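Local atomic coordinates of SusD family protein (Bacteroides uniformis, PDB entry 7KV1), a protein that probably binds beta-glucan at the cell surface of a gut Bacteroides, as a SusD-family glycan-binding protein of a helix-rich, tetratricopeptide-repeat-containing fold. Residues 205-210 against 228-233; 266-271 against 283-288; 405-410 against 463-468. All coordinates share one frame; numbering follows the deposited sequence.

In the fold
The three contacts follow one another along the chain. Contact 1 brings a loop onto the start of helix 230-244; contact 2 sets the loop after helix 250-262 against the approach to strand 286-290; contact 3 joins strand 403-407 and the start of helix 408-420 to the loop before helix 468-474. Their centres lie about 15 Å (1 to 2), 12 Å (2 to 3) and 18 Å (1 to 3) apart. Strands 286-290 and 403-407 form one antiparallel pair, so contacts 2 and 3 share a sheet, and both touch the cobalt hexammine. Salt bridges K208-D284 and E285-R407 link the series, so the small sheet and its loops are joined to surrounding helices of this SusD-family fold.

Contact 1 (205-210 against 228-233); sequences LPLKYY and VTQAMA
Two backbone carbonyls of the loop 205-210 receive the first N-H groups of helix 230-244. Q230 N donates to P206 O over 2.8 Å, an almost straight bond (175°) that reaches the oxygen from above the carbonyl plane. A231 N donates to L207 O at 3.1 Å, more bent but in the carbonyl plane and on a lone pair. A third bond ties the other end of the loop: Y210 OH donates to V228 O at 2.7 Å, nearly along the C=O axis, with that oxygen at the edge of the tyrosine ring. One face of the Y210 ring is covered by P206, whose CG rests over its centre, 3.4 Å above the plane.

Water extends the polar link, accepting from L205 N and donating to Q230 OE1 at 2.6 Å. Q230 bends at chi2, and its NE2 is bound to I200 O, so both ends of the amide are engaged.

Around these bonds, side-chain carbons pack on the loop carbonyls: T229 CB on P206 O and L207 O, A231 CB on L207 O at 3.1 Å. L207, with CG anti to the backbone N, makes the apolar contact, CD1 to A231 CB at 4.3 Å; L260 of helix 250-262 touches both residues. L205 sets CD1 against T229 O and CB beside Q230 OE1, with M146 and L150 of helix 138-162 beyond.

T229 OG1 occupies the crowded position between backbone N and carbonyl carbon (chi1 61°) and accepts from M232 N at 3.1 Å. This is a classical threonine N-cap; P206 O and L207 O take the two preceding N-H groups, of Q230 and A231.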
loop_
_atom_site.group_PDB
_atom_site.type_symbol
_atom_site.label_atom_id
_atom_site.label_comp_id
_atom_site.label_asym_id
_atom_site.label_seq_id
_atom_site.Cartn_x
_atom_site.Cartn_y
_atom_site.Cartn_z
ATOM N N LEU A 205 -16.115 13.940 -7.274
ATOM C CA LEU A 205 -15.903 12.501 -7.565
ATOM C C LEU A 205 -17.099 11.709 -7.060
ATOM O O LEU A 205 -17.641 11.990 -6.001
ATOM C CB LEU A 205 -14.617 12.025 -6.893
ATOM C CG LEU A 205 -13.333 12.718 -7.348
ATOM C CD1 LEU A 205 -12.141 12.169 -6.578
ATOM C CD2 LEU A 205 -13.124 12.544 -8.836
ATOM N N PRO A 206 -17.518 10.649 -7.762
ATOM C CA PRO A 206 -18.551 9.775 -7.229
ATOM C C PRO A 206 -18.004 8.943 -6.053
ATOM O O PRO A 206 -16.775 8.760 -5.928
ATOM C CB PRO A 206 -18.906 8.911 -8.430
ATOM C CG PRO A 206 -17.631 8.844 -9.217
ATOM C CD PRO A 206 -16.973 10.202 -9.045
ATOM N N LEU A 207 -18.888 8.501 -5.161
ATOM C CA LEU A 207 -18.463 7.876 -3.879
ATOM C C LEU A 207 -17.812 6.541 -4.220
ATOM O O LEU A 207 -16.696 6.278 -3.709
ATOM C CB LEU A 207 -19.633 7.680 -2.908
ATOM C CG LEU A 207 -19.221 7.173 -1.518
ATOM C CD1 LEU A 207 -18.367 8.193 -0.788
ATOM C CD2 LEU A 207 -20.434 6.816 -0.688
ATOM N N LYS A 208 -18.467 5.779 -5.099
ATOM C CA LYS A 208 -18.106 4.374 -5.406
ATOM C C LYS A 208 -18.196 4.070 -6.908
ATOM O O LYS A 208 -17.276 3.361 -7.421
ATOM C CB LYS A 208 -19.026 3.442 -4.614
ATOM C CG LYS A 208 -18.688 1.967 -4.787
ATOM C CD LYS A 208 -19.670 1.037 -4.126
ATOM C CE LYS A 208 -19.245 -0.407 -4.290
ATOM N NZ LYS A 208 -20.108 -1.322 -3.516
ATOM N N TYR A 209 -19.251 4.530 -7.600
ATOM C CA TYR A 209 -19.500 4.168 -9.026
ATOM C C TYR A 209 -19.627 5.428 -9.868
ATOM O O TYR A 209 -20.277 6.391 -9.427
ATOM C CB TYR A 209 -20.773 3.334 -9.211
ATOM C CG TYR A 209 -20.715 1.934 -8.658
ATOM C CD1 TYR A 209 -19.886 0.980 -9.212
ATOM C CD2 TYR A 209 -21.506 1.557 -7.583
ATOM C CE1 TYR A 209 -19.837 -0.313 -8.710
ATOM C CE2 TYR A 209 -21.468 0.271 -7.063
ATOM C CZ TYR A 209 -20.628 -0.665 -7.631
ATOM O OH TYR A 209 -20.589 -1.931 -7.137
ATOM N N TYR A 210 -19.012 5.402 -11.047
ATOM C CA TYR A 210 -19.252 6.370 -12.149
ATOM C C TYR A 210 -20.559 5.964 -12.849
ATOM O O TYR A 210 -20.817 4.746 -12.941
ATOM C CB TYR A 210 -18.040 6.397 -13.079
ATOM C CG TYR A 210 -16.870 7.149 -12.503
ATOM C CD1 TYR A 210 -16.096 6.596 -11.485
ATOM C CD2 TYR A 210 -16.567 8.434 -12.937
ATOM C CE1 TYR A 210 -15.017 7.287 -10.946
ATOM C CE2 TYR A 210 -15.488 9.130 -12.415
ATOM C CZ TYR A 210 -14.712 8.559 -11.409
ATOM O OH TYR A 210 -13.694 9.283 -10.856
ATOM N N VAL A 228 -10.313 6.452 -9.614
ATOM C CA VAL A 228 -10.299 6.964 -8.224
ATOM C C VAL A 228 -11.664 7.555 -7.940
ATOM O O VAL A 228 -12.344 8.004 -8.907
ATOM C CB VAL A 228 -9.136 7.933 -8.024
ATOM C CG1 VAL A 228 -7.850 7.186 -8.316
ATOM C CG2 VAL A 228 -9.236 9.203 -8.884
ATOM N N THR A 229 -12.037 7.514 -6.670
ATOM C CA THR A 229 -13.387 7.824 -6.160
ATOM C C THR A 229 -13.261 8.695 -4.914
ATOM O O THR A 229 -12.152 8.835 -4.351
ATOM C CB THR A 229 -14.181 6.551 -5.861
ATOM O OG1 THR A 229 -13.440 5.859 -4.864
ATOM C CG2 THR A 229 -14.385 5.658 -7.072
ATOM N N GLN A 230 -14.376 9.256 -4.481
ATOM C CA GLN A 230 -14.408 10.054 -3.253
ATOM C C GLN A 230 -14.066 9.113 -2.085
ATOM O O GLN A 230 -13.404 9.561 -1.146
ATOM C CB GLN A 230 -15.761 10.735 -3.156
ATOM C CG GLN A 230 -15.843 11.709 -2.008
ATOM C CD GLN A 230 -15.283 13.053 -2.356
ATOM O OE1 GLN A 230 -14.477 13.187 -3.282
ATOM N NE2 GLN A 230 -15.703 14.047 -1.585
ATOM N N ALA A 231 -14.551 7.874 -2.099
ATOM C CA ALA A 231 -14.252 6.898 -1.020
ATOM C C ALA A 231 -12.736 6.667 -0.994
ATOM O O ALA A 231 -12.143 6.609 0.076
ATOM C CB ALA A 231 -14.998 5.604 -1.222
ATOM N N MET A 232 -12.114 6.528 -2.154
ATOM C CA MET A 232 -10.652 6.296 -2.208
ATOM C C MET A 232 -9.947 7.521 -1.622
ATOM O O MET A 232 -8.955 7.332 -0.894
ATOM C CB MET A 232 -10.179 5.996 -3.629
ATOM C CG MET A 232 -8.683 5.832 -3.733
ATOM S SD MET A 232 -7.900 7.331 -4.331
ATOM C CE MET A 232 -6.228 6.755 -4.630
ATOM N N ALA A 233 -10.453 8.723 -1.922
ATOM C CA ALA A 233 -9.938 10.021 -1.439
ATOM C C ALA A 233 -9.984 10.067 0.092
ATOM O O ALA A 233 -8.993 10.515 0.737
ATOM C CB ALA A 233 -10.731 11.167 -2.047
HETATM O O HOH W 1 -14.449 15.125 -5.047
#

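Contact 2 (266-271 against 283-288); sequences FRLNPS and CDESIW. With NCO (cobalt hexammine(III)), chain C.
A type I beta turn, C283 to S286, leads into strand 286-290 and lies against the loop 266-271, with the side chains of the two segments crossing rather than running alongside. F266 and I287 meet at about a right angle: the ring, swung beside its own backbone N, brings CE1 to 3.8 Å from I287 CG1, while S286 O lies in plane at the ring edge. R267 and D284 cross obliquely through their aliphatic parts, CG near CB. Their charged ends go elsewhere: D284 OD1 pairs with K208, and R267, bent at chi2 and chi3, folds its NH1 back onto L268 O at 2.7 Å in the guanidinium plane.

E285 has CG anti to the backbone N (chi1 -175°) and an extended chain that lays its carboxylate along the loop. The L268 side chain crosses that of E285 obliquely, CD2 3.7 Å from E285 OE2, and N269 N donates to E285 OE1 at 2.8 Å from above the carboxylate plane. R440 also bridges to OE1 and R407 to OE2, so this buried carboxylate is probably held ionised by two arginines. An alanine in place of E285 would remove the acceptor of N269 N and this partner of R440 and R407, and would probably loosen the loop 266-271 against the turn.

On the backbone, R267 N donates to D284 O at 3.1 Å from well above the carbonyl plane. N269 OD1 accepts from S271 N in an Asx turn, while N269 ND2 donates to C283 SG at 3.6 Å. F266 O turns to the cobalt hexammine and accepts from three of its ammines, N1, N5 and N6, with N5 at 3.1 Å.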
loop_
_atom_site.group_PDB
_atom_site.type_symbol
_atom_site.label_atom_id
_atom_site.label_comp_id
_atom_site.label_asym_id
_atom_site.label_seq_id
_atom_site.Cartn_x
_atom_site.Cartn_y
_atom_site.Cartn_z
ATOM N N PHE A 266 -21.028 -0.273 1.080
ATOM C CA PHE A 266 -19.782 -0.964 1.506
ATOM C C PHE A 266 -20.111 -1.972 2.609
ATOM O O PHE A 266 -20.957 -1.681 3.465
ATOM C CB PHE A 266 -18.737 0.061 1.978
ATOM C CG PHE A 266 -18.193 0.895 0.851
ATOM C CD1 PHE A 266 -17.415 0.310 -0.130
ATOM C CD2 PHE A 266 -18.529 2.229 0.724
ATOM C CE1 PHE A 266 -16.936 1.055 -1.199
ATOM C CE2 PHE A 266 -18.059 2.975 -0.341
ATOM C CZ PHE A 266 -17.266 2.389 -1.300
ATOM N N ARG A 267 -19.456 -3.119 2.589
ATOM C CA ARG A 267 -19.547 -4.067 3.723
ATOM C C ARG A 267 -18.305 -4.943 3.729
ATOM O O ARG A 267 -17.669 -5.049 2.676
ATOM C CB ARG A 267 -20.833 -4.906 3.664
ATOM C CG ARG A 267 -20.996 -5.736 2.404
ATOM C CD ARG A 267 -21.305 -7.213 2.615
ATOM N NE ARG A 267 -22.415 -7.492 3.501
ATOM C CZ ARG A 267 -22.340 -8.106 4.685
ATOM N NH1 ARG A 267 -21.189 -8.524 5.205
ATOM N NH2 ARG A 267 -23.448 -8.292 5.367
ATOM N N LEU A 268 -18.049 -5.624 4.846
ATOM C CA LEU A 268 -17.027 -6.684 4.904
ATOM C C LEU A 268 -17.490 -7.867 4.060
ATOM O O LEU A 268 -18.663 -8.285 4.169
ATOM C CB LEU A 268 -16.782 -7.071 6.365
ATOM C CG LEU A 268 -16.147 -6.001 7.238
ATOM C CD1 LEU A 268 -15.899 -6.542 8.631
ATOM C CD2 LEU A 268 -14.827 -5.520 6.638
ATOM N N ASN A 269 -16.610 -8.413 3.231
ATOM C CA ASN A 269 -16.892 -9.725 2.597
ATOM C C ASN A 269 -17.154 -10.748 3.703
ATOM O O ASN A 269 -16.347 -10.894 4.626
ATOM C CB ASN A 269 -15.740 -10.178 1.702
ATOM C CG ASN A 269 -16.141 -11.251 0.729
ATOM O OD1 ASN A 269 -16.814 -12.199 1.121
ATOM N ND2 ASN A 269 -15.739 -11.100 -0.528
ATOM N N PRO A 270 -18.296 -11.475 3.668
ATOM C CA PRO A 270 -18.582 -12.475 4.691
ATOM C C PRO A 270 -17.453 -13.494 4.836
ATOM O O PRO A 270 -17.288 -13.986 5.918
ATOM C CB PRO A 270 -19.885 -13.161 4.226
ATOM C CG PRO A 270 -20.522 -12.159 3.282
ATOM C CD PRO A 270 -19.413 -11.287 2.725
ATOM N N SER A 271 -16.739 -13.805 3.737
ATOM C CA SER A 271 -15.569 -14.720 3.714
ATOM C C SER A 271 -14.298 -13.896 3.462
ATOM O O SER A 271 -14.187 -13.315 2.374
ATOM C CB SER A 271 -15.720 -15.790 2.643
ATOM O OG SER A 271 -14.459 -16.372 2.341
ATOM N N CYS A 283 -15.456 -6.787 -4.891
ATOM C CA CYS A 283 -16.564 -7.089 -3.946
ATOM C C CYS A 283 -16.872 -5.797 -3.176
ATOM O O CYS A 283 -16.143 -4.761 -3.375
ATOM C CB CYS A 283 -16.234 -8.251 -3.022
ATOM S SG CYS A 283 -14.903 -7.905 -1.839
ATOM N N ASP A 284 -17.922 -5.814 -2.352
ATOM C CA ASP A 284 -18.425 -4.572 -1.717
ATOM C C ASP A 284 -17.518 -4.144 -0.559
ATOM O O ASP A 284 -17.749 -3.058 -0.017
ATOM C CB ASP A 284 -19.896 -4.734 -1.340
ATOM C CG ASP A 284 -20.773 -4.773 -2.596
ATOM O OD1 ASP A 284 -20.532 -3.932 -3.534
ATOM O OD2 ASP A 284 -21.643 -5.657 -2.663
ATOM N N GLU A 285 -16.503 -4.926 -0.228
ATOM C CA GLU A 285 -15.422 -4.507 0.701
ATOM C C GLU A 285 -14.412 -3.589 -0.008
ATOM O O GLU A 285 -13.691 -2.824 0.658
ATOM C CB GLU A 285 -14.722 -5.746 1.248
ATOM C CG GLU A 285 -13.695 -5.363 2.288
ATOM C CD GLU A 285 -13.307 -6.454 3.261
ATOM O OE1 GLU A 285 -13.969 -7.517 3.282
ATOM O OE2 GLU A 285 -12.341 -6.225 3.987
ATOM N N SER A 286 -14.342 -3.663 -1.322
ATOM C CA SER A 286 -13.244 -3.063 -2.103
ATOM C C SER A 286 -13.487 -1.564 -2.270
ATOM O O SER A 286 -14.506 -1.187 -2.824
ATOM C CB SER A 286 -13.065 -3.799 -3.416
ATOM O OG SER A 286 -11.853 -3.368 -4.035
ATOM N N ILE A 287 -12.599 -0.710 -1.755
ATOM C CA ILE A 287 -12.733 0.758 -1.974
ATOM C C ILE A 287 -11.855 1.124 -3.170
ATOM O O ILE A 287 -12.292 1.943 -4.018
ATOM C CB ILE A 287 -12.411 1.545 -0.697
ATOM C CG1 ILE A 287 -13.514 1.370 0.352
ATOM C CG2 ILE A 287 -12.164 2.999 -1.014
ATOM C CD1 ILE A 287 -13.206 1.945 1.691
ATOM N N TRP A 288 -10.661 0.529 -3.256
ATOM C CA TRP A 288 -9.797 0.769 -4.431
ATOM C C TRP A 288 -8.832 -0.393 -4.655
ATOM O O TRP A 288 -8.188 -0.889 -3.685
ATOM C CB TRP A 288 -9.088 2.111 -4.284
ATOM C CG TRP A 288 -8.511 2.620 -5.565
ATOM C CD1 TRP A 288 -9.185 2.924 -6.717
ATOM C CD2 TRP A 288 -7.125 2.880 -5.827
ATOM N NE1 TRP A 288 -8.311 3.357 -7.671
ATOM C CE2 TRP A 288 -7.042 3.343 -7.159
ATOM C CE3 TRP A 288 -5.956 2.805 -5.064
ATOM C CZ2 TRP A 288 -5.829 3.727 -7.733
ATOM C CZ3 TRP A 288 -4.753 3.137 -5.648
ATOM C CH2 TRP A 288 -4.700 3.613 -6.963
HETATM CO CO NCO C . -23.076 -0.786 6.511
HETATM N N1 NCO C . -23.807 -0.967 4.651
HETATM N N2 NCO C . -22.388 -0.415 8.347
HETATM N N3 NCO C . -24.596 -1.922 7.325
HETATM N N4 NCO C . -24.156 0.847 6.735
HETATM N N5 NCO C . -21.543 0.336 5.764
HETATM N N6 NCO C . -22.006 -2.438 6.321
#

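Contact 3 (405-410 against 463-468); sequences YYRYAE and VGEGKR. With NCO (cobalt hexammine(III)), chain C; EDO (1,2-ethanediol), chain D.
A loop between helices 451-461 and 468-474 here meets the point where strand 403-407 passes into helix 408-420, and two buried salt bridges carry the contact. The strand is the partner of 286-290, and Y405 and Y406 form a classic beta bulge facing W288.

Along the loop, V463 O accepts from K380 and G464 O from N72. G464 and G466 both have positive phi; the residues between and after them, E465 and K467, point toward 405-410.

E465, extended beyond CG, meets R407 side-on. R407 NE donates to E465 OE1 at 3.0 Å, almost straight (174°), and R407 NH2 to E465 OE2 at 2.8 Å. Each oxygen uses its syn lone pair, and the guanidinium and carboxylate planes lie 22° apart, so the two bonds fix the rotation of both flat groups. K380 is a second partner of E465 OE2, while R407 NH1 turns the other way to E285 and E461, an alternation of charges that probably keeps all these groups ionised.

K467 bends at chi2 and then runs straight to its ammonium, which meets E410 tip to tip: K467 NZ lies 2.9 Å from E410 OE1, on the syn lone pair. E410 OE2 is held by R458, so its carboxylate is gripped from two directions. The K467 side chain crosses that of Y406 at about a right angle, with NZ 4.0 Å from Y406 CE1. That ring carries Y405 CD1 over the centre of one face, 3.5 Å above its plane, and has E410 OE1 in plane at its edge. A further bond completes the lysine's grip: K467 NZ donates to Y405 O at 2.9 Å, nearly along the C=O axis.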
loop_
_atom_site.group_PDB
_atom_site.type_symbol
_atom_site.label_atom_id
_atom_site.label_comp_id
_atom_site.label_asym_id
_atom_site.label_seq_id
_atom_site.Cartn_x
_atom_site.Cartn_y
_atom_site.Cartn_z
ATOM N N TYR A 405 -5.922 -2.344 -2.687
ATOM C CA TYR A 405 -5.159 -1.201 -2.111
ATOM C C TYR A 405 -5.839 -0.701 -0.843
ATOM O O TYR A 405 -5.143 -0.583 0.182
ATOM C CB TYR A 405 -4.966 -0.061 -3.116
ATOM C CG TYR A 405 -3.786 0.812 -2.761
ATOM C CD1 TYR A 405 -3.856 1.762 -1.743
ATOM C CD2 TYR A 405 -2.578 0.623 -3.395
ATOM C CE1 TYR A 405 -2.753 2.526 -1.392
ATOM C CE2 TYR A 405 -1.464 1.371 -3.049
ATOM C CZ TYR A 405 -1.547 2.330 -2.051
ATOM O OH TYR A 405 -0.420 3.061 -1.777
ATOM N N TYR A 406 -7.148 -0.455 -0.917
ATOM C CA TYR A 406 -7.994 0.011 0.207
ATOM C C TYR A 406 -9.181 -0.931 0.336
ATOM O O TYR A 406 -9.893 -1.067 -0.641
ATOM C CB TYR A 406 -8.486 1.442 -0.015
ATOM C CG TYR A 406 -7.399 2.467 0.139
ATOM C CD1 TYR A 406 -6.579 2.447 1.259
ATOM C CD2 TYR A 406 -7.159 3.412 -0.844
ATOM C CE1 TYR A 406 -5.536 3.353 1.391
ATOM C CE2 TYR A 406 -6.135 4.338 -0.708
ATOM C CZ TYR A 406 -5.309 4.301 0.409
ATOM O OH TYR A 406 -4.261 5.165 0.542
ATOM N N ARG A 407 -9.364 -1.528 1.511
ATOM C CA ARG A 407 -10.537 -2.370 1.853
ATOM C C ARG A 407 -11.342 -1.703 2.981
ATOM O O ARG A 407 -10.768 -1.041 3.849
ATOM C CB ARG A 407 -10.079 -3.754 2.324
ATOM C CG ARG A 407 -9.263 -4.495 1.285
ATOM C CD ARG A 407 -9.152 -5.937 1.658
ATOM N NE ARG A 407 -8.148 -6.299 2.634
ATOM C CZ ARG A 407 -8.381 -6.776 3.860
ATOM N NH1 ARG A 407 -9.604 -6.820 4.354
ATOM N NH2 ARG A 407 -7.362 -7.196 4.602
ATOM N N TYR A 408 -12.625 -1.975 3.034
ATOM C CA TYR A 408 -13.513 -1.454 4.096
ATOM C C TYR A 408 -13.077 -1.972 5.486
ATOM O O TYR A 408 -13.434 -1.289 6.460
ATOM C CB TYR A 408 -14.963 -1.782 3.737
ATOM C CG TYR A 408 -16.011 -1.358 4.730
ATOM C CD1 TYR A 408 -16.362 -0.023 4.890
ATOM C CD2 TYR A 408 -16.653 -2.294 5.516
ATOM C CE1 TYR A 408 -17.343 0.352 5.792
ATOM C CE2 TYR A 408 -17.656 -1.938 6.404
ATOM C CZ TYR A 408 -17.980 -0.609 6.563
ATOM O OH TYR A 408 -18.951 -0.253 7.444
ATOM N N ALA A 409 -12.340 -3.087 5.610
ATOM C CA ALA A 409 -11.746 -3.498 6.911
ATOM C C ALA A 409 -10.872 -2.354 7.448
ATOM O O ALA A 409 -10.955 -2.023 8.645
ATOM C CB ALA A 409 -10.975 -4.799 6.812
ATOM N N GLU A 410 -10.126 -1.691 6.562
ATOM C CA GLU A 410 -9.250 -0.566 6.939
ATOM C C GLU A 410 -10.076 0.681 7.302
ATOM O O GLU A 410 -9.673 1.421 8.217
ATOM C CB GLU A 410 -8.212 -0.330 5.837
ATOM C CG GLU A 410 -7.127 0.593 6.286
ATOM C CD GLU A 410 -5.997 0.889 5.323
ATOM O OE1 GLU A 410 -6.028 0.434 4.153
ATOM O OE2 GLU A 410 -5.029 1.500 5.805
ATOM N N VAL A 463 -1.652 -8.628 6.569
ATOM C CA VAL A 463 -0.372 -9.312 6.227
ATOM C C VAL A 463 -0.247 -9.358 4.700
ATOM O O VAL A 463 -1.155 -9.842 4.054
ATOM C CB VAL A 463 -0.227 -10.704 6.867
ATOM C CG1 VAL A 463 1.025 -11.411 6.373
ATOM C CG2 VAL A 463 -0.248 -10.627 8.377
ATOM N N GLY A 464 0.859 -8.840 4.173
ATOM C CA GLY A 464 1.194 -8.925 2.745
ATOM C C GLY A 464 0.529 -7.824 1.940
ATOM O O GLY A 464 0.625 -7.876 0.685
ATOM N N GLU A 465 -0.088 -6.847 2.610
ATOM C CA GLU A 465 -0.812 -5.735 1.938
ATOM C C GLU A 465 -0.083 -4.400 2.115
ATOM O O GLU A 465 -0.661 -3.362 1.743
ATOM C CB GLU A 465 -2.251 -5.692 2.476
ATOM C CG GLU A 465 -3.049 -6.936 2.150
ATOM C CD GLU A 465 -4.497 -6.842 2.584
ATOM O OE1 GLU A 465 -5.258 -6.031 2.010
ATOM O OE2 GLU A 465 -4.857 -7.593 3.502
ATOM N N GLY A 466 1.143 -4.416 2.641
ATOM C CA GLY A 466 2.014 -3.218 2.702
ATOM C C GLY A 466 1.576 -2.183 3.729
ATOM O O GLY A 466 1.858 -0.978 3.483
ATOM N N LYS A 467 0.948 -2.602 4.849
ATOM C CA LYS A 467 0.449 -1.686 5.909
ATOM C C LYS A 467 1.395 -1.683 7.119
ATOM O O LYS A 467 1.578 -0.619 7.747
ATOM C CB LYS A 467 -0.966 -2.067 6.350
ATOM C CG LYS A 467 -1.951 -2.174 5.203
ATOM C CD LYS A 467 -2.290 -0.867 4.487
ATOM C CE LYS A 467 -3.172 -1.143 3.276
ATOM N NZ LYS A 467 -3.643 0.083 2.585
ATOM N N ARG A 468 1.943 -2.835 7.454
ATOM C CA ARG A 468 2.563 -3.084 8.771
ATOM C C ARG A 468 3.729 -2.132 8.990
ATOM O O ARG A 468 3.809 -1.602 10.107
ATOM C CB ARG A 468 2.983 -4.545 8.851
ATOM C CG ARG A 468 3.703 -4.925 10.130
ATOM C CD ARG A 468 2.913 -4.681 11.387
ATOM N NE ARG A 468 3.699 -5.245 12.467
ATOM C CZ ARG A 468 3.468 -5.135 13.775
ATOM N NH1 ARG A 468 2.466 -4.393 14.222
ATOM N NH2 ARG A 468 4.271 -5.764 14.623
HETATM CO CO NCO C . -23.076 -0.786 6.511
HETATM N N1 NCO C . -23.807 -0.967 4.651
HETATM N N2 NCO C . -22.388 -0.415 8.347
HETATM N N3 NCO C . -24.596 -1.922 7.325
HETATM N N4 NCO C . -24.156 0.847 6.735
HETATM N N5 NCO C . -21.543 0.336 5.764
HETATM N N6 NCO C . -22.006 -2.438 6.321
HETATM C C1 EDO D . 2.181 5.062 0.234
HETATM O O1 EDO D . 2.193 4.907 -1.176
HETATM C C2 EDO D . 1.375 4.025 0.919
HETATM O O2 EDO D . -0.001 4.083 0.546
HETATM O O HOH W 2 -5.474 -3.383 1.667
#